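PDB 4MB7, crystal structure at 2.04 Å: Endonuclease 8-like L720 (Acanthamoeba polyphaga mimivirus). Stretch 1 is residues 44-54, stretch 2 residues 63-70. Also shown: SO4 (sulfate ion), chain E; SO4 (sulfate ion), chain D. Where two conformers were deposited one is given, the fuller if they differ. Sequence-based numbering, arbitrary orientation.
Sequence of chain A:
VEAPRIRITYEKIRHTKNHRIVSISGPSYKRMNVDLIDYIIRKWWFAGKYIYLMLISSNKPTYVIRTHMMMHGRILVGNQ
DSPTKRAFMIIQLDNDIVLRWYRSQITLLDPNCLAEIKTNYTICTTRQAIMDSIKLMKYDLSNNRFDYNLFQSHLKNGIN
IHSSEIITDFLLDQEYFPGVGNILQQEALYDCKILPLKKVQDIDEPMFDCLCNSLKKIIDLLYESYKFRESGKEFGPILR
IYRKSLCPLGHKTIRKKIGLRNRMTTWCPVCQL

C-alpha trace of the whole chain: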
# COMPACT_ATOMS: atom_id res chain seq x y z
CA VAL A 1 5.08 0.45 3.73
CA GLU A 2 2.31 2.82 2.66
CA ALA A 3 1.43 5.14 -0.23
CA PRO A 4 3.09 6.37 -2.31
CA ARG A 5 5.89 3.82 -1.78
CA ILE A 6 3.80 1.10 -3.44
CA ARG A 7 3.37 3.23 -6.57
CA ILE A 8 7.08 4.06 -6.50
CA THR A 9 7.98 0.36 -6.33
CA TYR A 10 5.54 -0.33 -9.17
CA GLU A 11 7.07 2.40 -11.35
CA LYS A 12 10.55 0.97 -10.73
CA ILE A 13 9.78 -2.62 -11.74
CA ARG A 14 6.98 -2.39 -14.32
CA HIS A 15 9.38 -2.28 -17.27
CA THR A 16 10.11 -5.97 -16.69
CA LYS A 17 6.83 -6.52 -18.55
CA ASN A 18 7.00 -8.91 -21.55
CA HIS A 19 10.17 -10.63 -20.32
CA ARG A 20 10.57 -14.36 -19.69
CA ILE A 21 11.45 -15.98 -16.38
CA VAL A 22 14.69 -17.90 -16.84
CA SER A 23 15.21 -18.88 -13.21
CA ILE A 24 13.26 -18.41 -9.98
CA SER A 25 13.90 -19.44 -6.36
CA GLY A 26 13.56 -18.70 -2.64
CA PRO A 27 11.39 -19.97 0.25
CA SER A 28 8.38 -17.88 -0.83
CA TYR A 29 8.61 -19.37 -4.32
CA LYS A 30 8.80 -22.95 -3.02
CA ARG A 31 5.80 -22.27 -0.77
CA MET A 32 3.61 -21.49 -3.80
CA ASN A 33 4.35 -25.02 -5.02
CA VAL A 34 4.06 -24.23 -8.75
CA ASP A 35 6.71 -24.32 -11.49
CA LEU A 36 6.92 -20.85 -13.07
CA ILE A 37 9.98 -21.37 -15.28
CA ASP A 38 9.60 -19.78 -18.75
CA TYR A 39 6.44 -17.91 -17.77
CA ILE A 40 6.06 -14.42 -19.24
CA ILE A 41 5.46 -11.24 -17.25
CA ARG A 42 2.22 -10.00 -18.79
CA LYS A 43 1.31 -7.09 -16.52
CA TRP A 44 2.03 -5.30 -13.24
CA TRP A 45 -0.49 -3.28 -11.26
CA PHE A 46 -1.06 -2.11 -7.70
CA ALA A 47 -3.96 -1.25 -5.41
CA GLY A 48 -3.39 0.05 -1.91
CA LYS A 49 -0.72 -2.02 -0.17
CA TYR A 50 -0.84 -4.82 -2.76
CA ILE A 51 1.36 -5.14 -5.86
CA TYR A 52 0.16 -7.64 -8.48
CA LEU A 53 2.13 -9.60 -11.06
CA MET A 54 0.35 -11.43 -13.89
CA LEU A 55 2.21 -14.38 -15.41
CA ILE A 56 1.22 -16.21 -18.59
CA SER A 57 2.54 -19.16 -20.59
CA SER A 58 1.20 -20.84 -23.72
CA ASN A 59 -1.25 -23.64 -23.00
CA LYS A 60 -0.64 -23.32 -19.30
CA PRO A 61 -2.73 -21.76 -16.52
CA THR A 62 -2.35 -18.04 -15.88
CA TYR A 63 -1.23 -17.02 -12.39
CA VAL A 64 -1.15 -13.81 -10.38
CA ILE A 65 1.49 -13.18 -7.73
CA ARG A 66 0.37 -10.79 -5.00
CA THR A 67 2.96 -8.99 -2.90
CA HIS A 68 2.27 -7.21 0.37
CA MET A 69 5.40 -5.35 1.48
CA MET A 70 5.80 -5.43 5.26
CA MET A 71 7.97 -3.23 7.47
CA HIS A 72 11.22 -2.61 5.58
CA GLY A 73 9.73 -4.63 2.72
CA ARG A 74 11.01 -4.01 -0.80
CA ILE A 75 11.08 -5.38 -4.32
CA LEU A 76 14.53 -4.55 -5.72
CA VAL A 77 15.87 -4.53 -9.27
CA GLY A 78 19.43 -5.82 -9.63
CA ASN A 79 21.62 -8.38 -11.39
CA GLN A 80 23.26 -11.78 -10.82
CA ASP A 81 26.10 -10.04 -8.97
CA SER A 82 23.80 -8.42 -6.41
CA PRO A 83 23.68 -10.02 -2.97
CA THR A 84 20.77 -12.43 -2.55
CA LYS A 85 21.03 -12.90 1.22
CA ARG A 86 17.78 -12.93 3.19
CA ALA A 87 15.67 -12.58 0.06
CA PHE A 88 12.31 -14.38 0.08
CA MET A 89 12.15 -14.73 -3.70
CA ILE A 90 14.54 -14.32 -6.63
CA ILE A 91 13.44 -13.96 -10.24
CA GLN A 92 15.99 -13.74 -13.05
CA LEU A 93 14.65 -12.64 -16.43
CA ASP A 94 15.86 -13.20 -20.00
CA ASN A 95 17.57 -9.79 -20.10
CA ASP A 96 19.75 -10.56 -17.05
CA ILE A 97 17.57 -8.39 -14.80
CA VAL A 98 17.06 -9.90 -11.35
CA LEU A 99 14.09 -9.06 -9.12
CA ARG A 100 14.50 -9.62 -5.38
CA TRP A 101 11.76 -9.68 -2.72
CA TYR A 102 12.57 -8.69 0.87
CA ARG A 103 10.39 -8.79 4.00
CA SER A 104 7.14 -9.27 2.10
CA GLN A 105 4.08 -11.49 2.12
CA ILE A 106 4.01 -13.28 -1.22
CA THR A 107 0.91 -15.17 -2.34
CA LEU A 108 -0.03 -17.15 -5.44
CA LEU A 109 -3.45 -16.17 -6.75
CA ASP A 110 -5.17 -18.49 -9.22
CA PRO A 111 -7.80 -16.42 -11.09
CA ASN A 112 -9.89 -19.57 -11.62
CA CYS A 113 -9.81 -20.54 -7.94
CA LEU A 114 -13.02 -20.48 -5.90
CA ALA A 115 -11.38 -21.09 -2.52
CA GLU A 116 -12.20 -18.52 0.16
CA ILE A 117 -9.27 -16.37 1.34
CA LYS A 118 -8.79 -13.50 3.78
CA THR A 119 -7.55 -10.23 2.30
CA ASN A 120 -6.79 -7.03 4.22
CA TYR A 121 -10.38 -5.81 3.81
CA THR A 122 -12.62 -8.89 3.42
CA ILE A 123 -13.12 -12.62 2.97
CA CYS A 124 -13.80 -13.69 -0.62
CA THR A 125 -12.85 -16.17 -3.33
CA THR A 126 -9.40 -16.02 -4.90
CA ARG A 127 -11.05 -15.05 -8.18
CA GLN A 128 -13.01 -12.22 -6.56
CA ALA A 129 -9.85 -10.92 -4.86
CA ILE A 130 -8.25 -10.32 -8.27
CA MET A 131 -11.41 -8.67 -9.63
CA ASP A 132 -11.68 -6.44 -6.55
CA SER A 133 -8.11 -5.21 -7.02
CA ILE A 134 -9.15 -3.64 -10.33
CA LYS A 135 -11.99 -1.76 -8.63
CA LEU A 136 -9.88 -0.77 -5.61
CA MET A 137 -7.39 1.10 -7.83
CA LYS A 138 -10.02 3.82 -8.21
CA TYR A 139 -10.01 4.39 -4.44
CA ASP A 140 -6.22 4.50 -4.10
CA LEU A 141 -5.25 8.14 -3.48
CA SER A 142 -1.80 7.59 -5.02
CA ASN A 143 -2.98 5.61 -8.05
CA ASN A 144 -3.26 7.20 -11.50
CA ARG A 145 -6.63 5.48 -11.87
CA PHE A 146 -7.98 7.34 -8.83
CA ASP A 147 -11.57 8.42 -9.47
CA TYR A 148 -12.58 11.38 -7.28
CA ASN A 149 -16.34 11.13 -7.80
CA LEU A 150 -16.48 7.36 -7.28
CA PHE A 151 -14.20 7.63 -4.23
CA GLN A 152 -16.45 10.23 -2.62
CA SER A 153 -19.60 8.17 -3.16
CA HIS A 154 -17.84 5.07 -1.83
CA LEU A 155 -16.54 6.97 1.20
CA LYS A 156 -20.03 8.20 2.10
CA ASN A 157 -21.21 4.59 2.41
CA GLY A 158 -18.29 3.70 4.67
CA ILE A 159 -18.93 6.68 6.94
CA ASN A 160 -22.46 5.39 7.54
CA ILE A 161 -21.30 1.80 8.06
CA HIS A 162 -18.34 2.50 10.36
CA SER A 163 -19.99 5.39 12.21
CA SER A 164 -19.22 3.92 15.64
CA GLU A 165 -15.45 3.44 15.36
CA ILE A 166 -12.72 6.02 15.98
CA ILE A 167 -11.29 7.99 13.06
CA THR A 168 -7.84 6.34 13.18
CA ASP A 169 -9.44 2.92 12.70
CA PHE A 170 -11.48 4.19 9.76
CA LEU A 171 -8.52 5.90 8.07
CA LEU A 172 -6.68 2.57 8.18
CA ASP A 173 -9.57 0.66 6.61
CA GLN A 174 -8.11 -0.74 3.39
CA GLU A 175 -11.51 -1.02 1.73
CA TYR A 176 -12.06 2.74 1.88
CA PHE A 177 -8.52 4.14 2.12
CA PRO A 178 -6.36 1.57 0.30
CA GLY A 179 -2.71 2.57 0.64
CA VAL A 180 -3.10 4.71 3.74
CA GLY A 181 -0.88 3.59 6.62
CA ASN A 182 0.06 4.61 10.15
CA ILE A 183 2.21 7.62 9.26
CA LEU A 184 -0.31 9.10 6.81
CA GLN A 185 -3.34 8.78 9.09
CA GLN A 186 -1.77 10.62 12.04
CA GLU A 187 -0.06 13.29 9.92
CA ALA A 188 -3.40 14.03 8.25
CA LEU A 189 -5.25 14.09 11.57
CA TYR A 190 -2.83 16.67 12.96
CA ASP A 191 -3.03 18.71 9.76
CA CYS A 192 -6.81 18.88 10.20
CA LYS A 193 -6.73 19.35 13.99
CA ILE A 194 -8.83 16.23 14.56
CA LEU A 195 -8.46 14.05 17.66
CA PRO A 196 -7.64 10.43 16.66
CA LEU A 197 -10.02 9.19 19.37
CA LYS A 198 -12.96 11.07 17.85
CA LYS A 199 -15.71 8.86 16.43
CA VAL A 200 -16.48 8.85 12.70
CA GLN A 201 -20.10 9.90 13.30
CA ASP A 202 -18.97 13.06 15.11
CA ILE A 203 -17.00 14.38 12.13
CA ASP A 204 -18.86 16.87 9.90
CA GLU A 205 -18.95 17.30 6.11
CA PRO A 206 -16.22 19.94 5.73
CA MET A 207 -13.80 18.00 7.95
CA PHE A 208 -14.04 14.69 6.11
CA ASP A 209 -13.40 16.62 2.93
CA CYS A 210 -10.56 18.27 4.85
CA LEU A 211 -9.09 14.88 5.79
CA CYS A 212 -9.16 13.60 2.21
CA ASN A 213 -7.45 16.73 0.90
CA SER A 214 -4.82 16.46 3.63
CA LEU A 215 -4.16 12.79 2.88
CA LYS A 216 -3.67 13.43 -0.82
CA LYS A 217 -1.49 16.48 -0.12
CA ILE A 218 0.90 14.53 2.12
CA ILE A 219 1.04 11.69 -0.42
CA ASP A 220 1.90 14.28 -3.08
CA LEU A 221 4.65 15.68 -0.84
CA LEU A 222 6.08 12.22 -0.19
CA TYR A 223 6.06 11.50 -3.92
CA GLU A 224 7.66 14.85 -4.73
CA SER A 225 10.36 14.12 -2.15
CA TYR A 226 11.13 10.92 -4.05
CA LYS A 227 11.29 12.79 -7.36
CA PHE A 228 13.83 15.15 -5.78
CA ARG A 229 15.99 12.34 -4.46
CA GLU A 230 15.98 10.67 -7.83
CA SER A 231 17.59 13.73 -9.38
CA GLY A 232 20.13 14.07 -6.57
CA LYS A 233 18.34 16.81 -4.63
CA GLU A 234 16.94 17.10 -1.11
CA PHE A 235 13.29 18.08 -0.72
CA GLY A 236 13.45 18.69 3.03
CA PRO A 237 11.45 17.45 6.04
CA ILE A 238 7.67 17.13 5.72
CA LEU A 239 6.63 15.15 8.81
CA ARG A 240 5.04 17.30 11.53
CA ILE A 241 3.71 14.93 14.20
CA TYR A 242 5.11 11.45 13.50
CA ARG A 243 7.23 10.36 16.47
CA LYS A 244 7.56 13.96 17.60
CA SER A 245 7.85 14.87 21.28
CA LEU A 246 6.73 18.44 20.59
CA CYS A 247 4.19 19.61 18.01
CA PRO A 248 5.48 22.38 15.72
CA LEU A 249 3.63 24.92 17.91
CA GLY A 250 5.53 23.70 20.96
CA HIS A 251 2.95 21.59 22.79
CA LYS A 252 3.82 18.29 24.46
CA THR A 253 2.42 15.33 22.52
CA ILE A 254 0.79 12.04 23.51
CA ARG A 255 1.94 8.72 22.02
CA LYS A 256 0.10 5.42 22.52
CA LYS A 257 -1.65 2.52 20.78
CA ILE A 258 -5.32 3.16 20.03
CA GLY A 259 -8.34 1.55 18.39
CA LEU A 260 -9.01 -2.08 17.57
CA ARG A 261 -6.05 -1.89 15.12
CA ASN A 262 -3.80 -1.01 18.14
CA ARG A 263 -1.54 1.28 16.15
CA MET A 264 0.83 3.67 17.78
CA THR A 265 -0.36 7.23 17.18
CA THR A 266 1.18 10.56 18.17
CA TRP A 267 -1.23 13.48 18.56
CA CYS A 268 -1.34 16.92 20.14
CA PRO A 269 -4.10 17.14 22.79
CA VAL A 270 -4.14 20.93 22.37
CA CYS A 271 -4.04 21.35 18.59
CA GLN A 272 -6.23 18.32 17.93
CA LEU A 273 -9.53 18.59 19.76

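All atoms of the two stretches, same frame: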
# COMPACT_ATOMS: atom_id res chain seq x y z
N TRP A 44 1.97 -5.70 -14.64
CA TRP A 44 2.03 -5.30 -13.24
C TRP A 44 0.91 -4.31 -12.96
O TRP A 44 0.55 -3.51 -13.83
CB TRP A 44 3.35 -4.59 -12.93
CG TRP A 44 4.60 -5.42 -13.00
CD1 TRP A 44 5.39 -5.61 -14.10
CD2 TRP A 44 5.22 -6.13 -11.93
NE1 TRP A 44 6.46 -6.41 -13.78
CE2 TRP A 44 6.38 -6.74 -12.45
CE3 TRP A 44 4.91 -6.31 -10.58
CZ2 TRP A 44 7.23 -7.52 -11.66
CZ3 TRP A 44 5.75 -7.09 -9.80
CH2 TRP A 44 6.90 -7.68 -10.35
N TRP A 45 0.36 -4.36 -11.76
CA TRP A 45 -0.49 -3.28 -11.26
C TRP A 45 -0.49 -3.28 -9.74
O TRP A 45 -0.00 -4.22 -9.11
CB TRP A 45 -1.92 -3.35 -11.84
CG TRP A 45 -2.80 -4.45 -11.29
CD1 TRP A 45 -3.80 -4.31 -10.37
CD2 TRP A 45 -2.78 -5.83 -11.66
NE1 TRP A 45 -4.39 -5.53 -10.14
CE2 TRP A 45 -3.78 -6.48 -10.92
CE3 TRP A 45 -2.00 -6.59 -12.55
CZ2 TRP A 45 -4.03 -7.85 -11.03
CZ3 TRP A 45 -2.25 -7.95 -12.65
CH2 TRP A 45 -3.26 -8.56 -11.90
N PHE A 46 -1.01 -2.21 -9.15
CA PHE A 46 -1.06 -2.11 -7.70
C PHE A 46 -2.36 -1.47 -7.23
O PHE A 46 -2.97 -0.68 -7.95
CB PHE A 46 0.15 -1.33 -7.16
CG PHE A 46 0.06 0.16 -7.38
CD1 PHE A 46 0.48 0.72 -8.57
CD2 PHE A 46 -0.44 0.99 -6.39
CE1 PHE A 46 0.40 2.09 -8.77
CE2 PHE A 46 -0.53 2.35 -6.58
CZ PHE A 46 -0.11 2.91 -7.78
N ALA A 47 -2.77 -1.82 -6.02
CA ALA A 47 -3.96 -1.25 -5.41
C ALA A 47 -3.77 -1.25 -3.91
O ALA A 47 -3.70 -2.31 -3.29
CB ALA A 47 -5.19 -2.05 -5.80
N GLY A 48 -3.67 -0.06 -3.32
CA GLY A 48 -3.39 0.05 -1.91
C GLY A 48 -2.02 -0.52 -1.57
O GLY A 48 -1.02 -0.13 -2.17
N LYS A 49 -1.99 -1.45 -0.62
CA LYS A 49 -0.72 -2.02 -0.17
C LYS A 49 -0.37 -3.32 -0.90
O LYS A 49 0.55 -4.04 -0.49
CB LYS A 49 -0.75 -2.23 1.35
CG LYS A 49 -0.96 -0.94 2.14
CD LYS A 49 -1.01 -1.20 3.63
CE LYS A 49 -1.29 0.08 4.39
NZ LYS A 49 -1.54 -0.17 5.84
N TYR A 50 -1.09 -3.62 -1.97
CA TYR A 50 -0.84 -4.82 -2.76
C TYR A 50 -0.23 -4.48 -4.12
O TYR A 50 -0.71 -3.59 -4.82
CB TYR A 50 -2.13 -5.59 -3.00
CG TYR A 50 -2.74 -6.27 -1.78
CD1 TYR A 50 -1.97 -7.04 -0.92
CD2 TYR A 50 -4.10 -6.14 -1.50
CE1 TYR A 50 -2.53 -7.66 0.18
CE2 TYR A 50 -4.67 -6.75 -0.41
CZ TYR A 50 -3.88 -7.51 0.43
OH TYR A 50 -4.46 -8.12 1.53
N ILE A 51 0.82 -5.20 -4.50
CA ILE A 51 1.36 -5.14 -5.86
C ILE A 51 1.10 -6.48 -6.56
O ILE A 51 1.39 -7.53 -6.00
CB ILE A 51 2.87 -4.86 -5.87
CG1 ILE A 51 3.16 -3.48 -5.28
CG2 ILE A 51 3.42 -4.95 -7.29
CD1 ILE A 51 4.63 -3.12 -5.27
N TYR A 52 0.55 -6.42 -7.77
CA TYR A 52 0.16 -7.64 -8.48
C TYR A 52 1.01 -7.90 -9.71
O TYR A 52 1.38 -6.97 -10.43
CB TYR A 52 -1.32 -7.57 -8.88
CG TYR A 52 -2.28 -7.50 -7.72
CD1 TYR A 52 -2.81 -8.66 -7.17
CD2 TYR A 52 -2.65 -6.28 -7.17
CE1 TYR A 52 -3.70 -8.60 -6.10
CE2 TYR A 52 -3.54 -6.21 -6.10
CZ TYR A 52 -4.05 -7.38 -5.58
OH TYR A 52 -4.93 -7.33 -4.51
N LEU A 53 1.31 -9.17 -9.94
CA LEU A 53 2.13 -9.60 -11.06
C LEU A 53 1.44 -10.72 -11.83
O LEU A 53 1.28 -11.83 -11.32
CB LEU A 53 3.50 -10.08 -10.56
CG LEU A 53 4.42 -10.79 -11.55
CD1 LEU A 53 4.71 -9.90 -12.74
CD2 LEU A 53 5.72 -11.20 -10.86
N MET A 54 1.03 -10.43 -13.06
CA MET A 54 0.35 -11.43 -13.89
C MET A 54 1.34 -12.20 -14.76
O MET A 54 2.13 -11.60 -15.49
CB MET A 54 -0.72 -10.78 -14.76
CG MET A 54 -1.47 -11.75 -15.67
SD MET A 54 -2.69 -10.93 -16.70
CE MET A 54 -3.29 -12.30 -17.69
N TYR A 63 -1.31 -17.26 -13.83
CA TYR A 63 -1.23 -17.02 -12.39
C TYR A 63 -1.01 -15.55 -12.07
O TYR A 63 -0.48 -14.79 -12.89
CB TYR A 63 -0.11 -17.85 -11.76
CG TYR A 63 -0.40 -19.33 -11.70
CD1 TYR A 63 -1.31 -19.84 -10.79
CD2 TYR A 63 0.25 -20.22 -12.55
CE1 TYR A 63 -1.57 -21.20 -10.72
CE2 TYR A 63 0.00 -21.57 -12.49
CZ TYR A 63 -0.91 -22.06 -11.57
OH TYR A 63 -1.16 -23.41 -11.52
N VAL A 64 -1.42 -15.15 -10.88
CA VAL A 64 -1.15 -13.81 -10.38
C VAL A 64 -0.41 -13.90 -9.05
O VAL A 64 -0.87 -14.55 -8.12
CB VAL A 64 -2.44 -12.99 -10.19
CG1 VAL A 64 -2.12 -11.65 -9.52
CG2 VAL A 64 -3.13 -12.77 -11.53
N ILE A 65 0.75 -13.26 -8.98
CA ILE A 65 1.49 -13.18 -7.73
C ILE A 65 1.16 -11.87 -7.03
O ILE A 65 1.34 -10.79 -7.60
CB ILE A 65 3.00 -13.27 -7.95
CG1 ILE A 65 3.37 -14.63 -8.55
CG2 ILE A 65 3.75 -13.06 -6.64
CD1 ILE A 65 4.85 -14.79 -8.82
N ARG A 66 0.68 -11.97 -5.80
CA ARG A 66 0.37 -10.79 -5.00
C ARG A 66 1.42 -10.56 -3.93
O ARG A 66 1.75 -11.47 -3.16
CB ARG A 66 -1.01 -10.91 -4.35
CG ARG A 66 -1.47 -9.65 -3.64
CD ARG A 66 -2.70 -9.92 -2.79
NE ARG A 66 -2.38 -10.75 -1.63
CZ ARG A 66 -3.29 -11.34 -0.86
NH1 ARG A 66 -4.58 -11.20 -1.12
NH2 ARG A 66 -2.89 -12.08 0.17
N THR A 67 1.95 -9.35 -3.89
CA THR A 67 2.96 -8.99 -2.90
C THR A 67 2.43 -7.93 -1.94
O THR A 67 1.91 -6.89 -2.37
CB THR A 67 4.24 -8.46 -3.57
OG1 THR A 67 4.76 -9.45 -4.46
CG2 THR A 67 5.28 -8.11 -2.53
N HIS A 68 2.55 -8.20 -0.65
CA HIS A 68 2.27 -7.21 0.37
C HIS A 68 3.57 -6.91 1.11
O HIS A 68 4.06 -7.73 1.89
CB HIS A 68 1.21 -7.71 1.35
CG HIS A 68 0.94 -6.77 2.48
ND1 HIS A 68 0.57 -7.19 3.74
CD2 HIS A 68 0.97 -5.41 2.53
CE1 HIS A 68 0.40 -6.14 4.52
NE2 HIS A 68 0.63 -5.05 3.81
N MET A 69 4.14 -5.73 0.86
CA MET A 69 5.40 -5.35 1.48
C MET A 69 5.19 -4.99 2.95
O MET A 69 4.40 -4.11 3.28
CB MET A 69 6.04 -4.19 0.72
CG MET A 69 6.51 -4.56 -0.68
SD MET A 69 7.31 -3.20 -1.57
CE MET A 69 5.92 -2.10 -1.85
N MET A 70 5.91 -5.69 3.83
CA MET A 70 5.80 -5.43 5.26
C MET A 70 6.79 -4.36 5.67
O MET A 70 7.34 -3.66 4.81
CB MET A 70 6.01 -6.71 6.06
CG MET A 70 5.00 -7.81 5.73
SD MET A 70 5.22 -9.31 6.71
CE MET A 70 4.84 -8.69 8.35
S SO4 E . -2.65 -4.09 5.86
O1 SO4 E . -2.56 -4.36 4.43
O2 SO4 E . -1.39 -4.47 6.50
O3 SO4 E . -2.89 -2.67 6.07
O4 SO4 E . -3.74 -4.86 6.44
S SO4 D . 1.28 0.63 8.17
O1 SO4 D . 1.21 0.48 6.72
O2 SO4 D . 1.86 -0.57 8.76
O3 SO4 D . 2.13 1.78 8.49
O4 SO4 D . -0.06 0.84 8.71
O HOH W 1 2.91 -3.12 0.76
O HOH W 2 3.47 -9.12 -6.87
O HOH W 3 -6.10 -9.31 -2.95

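Strand 50-54 and strand 63-70 run antiparallel, their directions 158° apart, and four backbone hydrogen bonds tie them together. Ile 51 and Thr 67 form one hydrogen-bonded pair, in which Ile 51 N donates to Thr 67 O (2.9 Å) and Thr 67 N donates to Ile 51 O (2.8 Å), both nearly straight. Leu 53 and Ile 65 repeat the motif two residues on: Leu 53 N reaches Ile 65 O at 2.8 Å, with a more bent angle of 143°, and Ile 65 N reaches Leu 53 O at 2.8 Å. Between these rungs the alpha carbons approach the same carbonyls, in the CA-H...O contacts of Tyr 52 CA with Ile 65 O at 3.5 Å and Arg 66 CA with Ile 51 O at 3.6 Å; beyond them Val 64 CA approaches Leu 53 O at 3.3 Å.

Water extends the polar network. Water 2 donates to Ile 51 O and to Ile 65 O, each 2.8 Å from its oxygen, and accepts from Thr 67 OG1 at 2.8 Å; the threonine hydroxyl thus helps hold a water against two carbonyls from opposite strands. Where the strand pairing gives way to the type II' turn from Ala 47 to Tyr 50, water 1 donates to Lys 49 O (2.8 Å) and Met 69 O (3.1 Å). In that turn Gly 48 adopts a positive phi, which favours glycine. Lys 49 starts toward the second strand, its CB 3.8 Å from His 68 CD2, but the end of its extended chain leads away, and its NZ donates to O3 of the chain E sulfate (2.9 Å) and O1 of the chain D sulfate (3.0 Å). The chain E ion also lies at the edge of the His 68 ring, with its O2 3.1 Å from His 68 CE1.

Tyr 50, Tyr 52, Met 54, Val 64, Arg 66 and His 68 share one face of the sheet. Here Arg 66 is the centrepiece. Its guanidinium lies flat on the Tyr 50 ring, the planes at 13° and the centres 4.5 Å apart, and Arg 66 CZ stands off-centre in a cation-pi contact. Arg 66 CD sits over the same ring, 3.5 Å from Tyr 50 CD1, while Arg 66 CG lies 3.5 Å from Tyr 52 CE1. A long aliphatic chain ending in a flat cation can serve both tyrosines, and water 3 links Arg 66 NH1 (3.0 Å) to Tyr 52 OH (2.8 Å). Tyr 50 also turns its edge toward the face of His 68, with centroids 5.8 Å apart. Farther along, Val 64 CG1 packs against Tyr 52 CD1 at 3.9 Å and Trp 45 CH2 at 4.1 Å, a compact branched side chain beside two large rings.

The other face carries Ile 51, Leu 53, Ile 65 and Thr 67. Leu 53 CB and Ile 65 CB lie 4.2 Å apart, and all four residues are buried, as befits their largely apolar side chains. Beyond them, Ile 51 CD1 meets Met 69 CE at 3.8 Å, the flexible methionine bringing its end nearer from a sideways start. Altogether the two stretches bury 686 Å², both sides summed.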